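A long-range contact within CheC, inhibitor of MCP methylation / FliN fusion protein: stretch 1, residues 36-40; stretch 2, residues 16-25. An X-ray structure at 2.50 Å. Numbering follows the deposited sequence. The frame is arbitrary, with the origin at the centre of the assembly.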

# COMPACT_ATOMS: atom_id res chain seq x y z
N HIS A 36 -11.47 -9.04 3.51
CA HIS A 36 -12.09 -7.76 3.22
C HIS A 36 -11.16 -6.61 3.59
O HIS A 36 -10.40 -6.69 4.56
CB HIS A 36 -13.42 -7.61 3.96
CG HIS A 36 -14.22 -6.42 3.53
ND1 HIS A 36 -14.25 -5.97 2.23
CD2 HIS A 36 -15.02 -5.58 4.24
CE1 HIS A 36 -15.03 -4.91 2.15
NE2 HIS A 36 -15.51 -4.65 3.35
N ILE A 37 -11.23 -5.53 2.82
CA ILE A 37 -10.40 -4.37 3.07
C ILE A 37 -11.20 -3.07 3.06
O ILE A 37 -12.14 -2.90 2.29
CB ILE A 37 -9.18 -4.33 2.11
CG1 ILE A 37 -8.14 -5.35 2.59
CG2 ILE A 37 -8.57 -2.95 2.06
CD1 ILE A 37 -6.89 -5.41 1.74
N THR A 38 -10.85 -2.18 3.98
CA THR A 38 -11.50 -0.89 4.13
C THR A 38 -10.42 0.20 4.25
O THR A 38 -9.27 -0.11 4.55
CB THR A 38 -12.43 -0.92 5.39
OG1 THR A 38 -13.71 -1.44 5.01
CG2 THR A 38 -12.59 0.45 6.04
N VAL A 39 -10.78 1.44 3.96
CA VAL A 39 -9.85 2.57 4.03
C VAL A 39 -10.39 3.63 4.99
O VAL A 39 -10.97 4.63 4.56
CB VAL A 39 -9.64 3.22 2.65
CG1 VAL A 39 -8.48 4.18 2.72
CG2 VAL A 39 -9.42 2.18 1.59
N PRO A 40 -10.17 3.46 6.30
CA PRO A 40 -10.65 4.41 7.31
C PRO A 40 -9.99 5.78 7.29
O PRO A 40 -10.63 6.79 7.58
CB PRO A 40 -10.34 3.70 8.64
CG PRO A 40 -10.18 2.23 8.25
CD PRO A 40 -9.46 2.33 6.94
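Stretch 2 16-25: GNIAMGSAAT

Residues 16-25 form part of a longer helix that packs against the strand to which residues 36-40 contribute, running nearly antiparallel to it: the N-to-C directions make an angle of 159°, and the two axes approach to 7.7 Å. The helix keeps regular phi/psi values near -70/-40, with hydrogen bonds from Met20 N to Gly16 O (3.0 Å) and from Ala23 N to Ala19 O (3.0 Å). His36, Ile37 and Thr38 are extended, with phi/psi near -130/150, so that CA-to-CB bonds alternate along the strand: those of Ile37 and Val39 point toward the helix, those of His36, Thr38 and Pro40 away. The antiparallel register sets Ile37 CA 5.7 Å from Gly21 CA and Thr38 CA 6.1 Å from Asn17 CA. A CB on Gly21 would point sideways and, at 2.1 Å, clash with Asn17 O within the helix itself.

Ile37, buried, makes the largest contribution to the 313 Å² covered between the stretches. Its side chain (chi1 m, chi2 t) brings Ile37 CD1 to 3.8 Å from Ala24 CB, 3.8 Å from Met20 O and 4.1 Å from Met20 CG. Met20, a selenomethionine, starts toward the strand, but the end of its side chain leads away. Toward the N-terminal end of the helix segment, Val39 (chi1 t) brings CG2 within 4.0 Å of Gly16 C; a CB on Gly16 would lie a tight 3.5 Å from that methyl. Asn17 starts sideways, but its side chain bends in over the strand near Ile37, Thr38 and Val39. One water ties the backbones together, donating hydrogen bonds to Asn17 O (2.8 Å) and Ile37 O (3.0 Å), thereby bridging two carbonyls that could not bond directly to each other.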

# COMPACT_ATOMS: atom_id res chain seq x y z
N GLY A 16 -9.07 3.32 -3.58
CA GLY A 16 -8.36 2.43 -2.68
C GLY A 16 -9.22 1.23 -2.32
O GLY A 16 -8.72 0.12 -2.23
N ASN A 17 -10.52 1.45 -2.14
CA ASN A 17 -11.43 0.34 -1.82
C ASN A 17 -11.55 -0.62 -2.99
O ASN A 17 -11.64 -1.84 -2.80
CB ASN A 17 -12.82 0.86 -1.41
CG ASN A 17 -12.93 1.13 0.08
OD1 ASN A 17 -12.94 2.28 0.53
ND2 ASN A 17 -13.01 0.06 0.86
N ILE A 18 -11.51 -0.09 -4.20
CA ILE A 18 -11.62 -0.90 -5.40
C ILE A 18 -10.32 -1.61 -5.74
O ILE A 18 -10.29 -2.83 -5.89
CB ILE A 18 -12.08 -0.06 -6.60
CG1 ILE A 18 -13.47 0.52 -6.33
CG2 ILE A 18 -12.07 -0.89 -7.87
CD1 ILE A 18 -13.89 1.56 -7.35
N ALA A 19 -9.24 -0.85 -5.85
CA ALA A 19 -7.94 -1.41 -6.19
C ALA A 19 -7.44 -2.38 -5.11
O ALA A 19 -7.24 -3.56 -5.39
CB ALA A 19 -6.92 -0.31 -6.45
N MSE A 20 -7.28 -1.90 -3.88
CA MSE A 20 -6.81 -2.76 -2.80
C MSE A 20 -7.81 -3.87 -2.52
O MSE A 20 -7.44 -4.92 -2.00
CB MSE A 20 -6.55 -1.97 -1.53
CG MSE A 20 -5.39 -2.53 -0.73
SE MSE A 20 -3.79 -2.64 -1.83
CE MSE A 20 -3.09 -4.32 -1.16
N GLY A 21 -9.08 -3.61 -2.84
CA GLY A 21 -10.11 -4.60 -2.65
C GLY A 21 -9.92 -5.72 -3.65
O GLY A 21 -10.21 -6.88 -3.37
N SER A 22 -9.41 -5.37 -4.83
CA SER A 22 -9.14 -6.34 -5.88
C SER A 22 -7.93 -7.18 -5.44
O SER A 22 -7.91 -8.40 -5.60
CB SER A 22 -8.85 -5.61 -7.20
OG SER A 22 -8.92 -6.48 -8.31
N ALA A 23 -6.95 -6.52 -4.83
CA ALA A 23 -5.76 -7.19 -4.33
C ALA A 23 -6.13 -8.20 -3.25
O ALA A 23 -5.49 -9.24 -3.11
CB ALA A 23 -4.79 -6.16 -3.77
N ALA A 24 -7.19 -7.89 -2.50
CA ALA A 24 -7.67 -8.75 -1.43
C ALA A 24 -8.37 -9.99 -1.97
O ALA A 24 -8.25 -11.08 -1.40
CB ALA A 24 -8.61 -7.97 -0.52
N THR A 25 -9.08 -9.81 -3.08
CA THR A 25 -9.82 -10.89 -3.73
C THR A 25 -8.91 -11.96 -4.33
O THR A 25 -9.22 -13.15 -4.25
CB THR A 25 -10.78 -10.35 -4.80
OG1 THR A 25 -11.78 -9.54 -4.18
CG2 THR A 25 -11.46 -11.49 -5.54
O HOH W 1 -12.71 -3.24 -0.62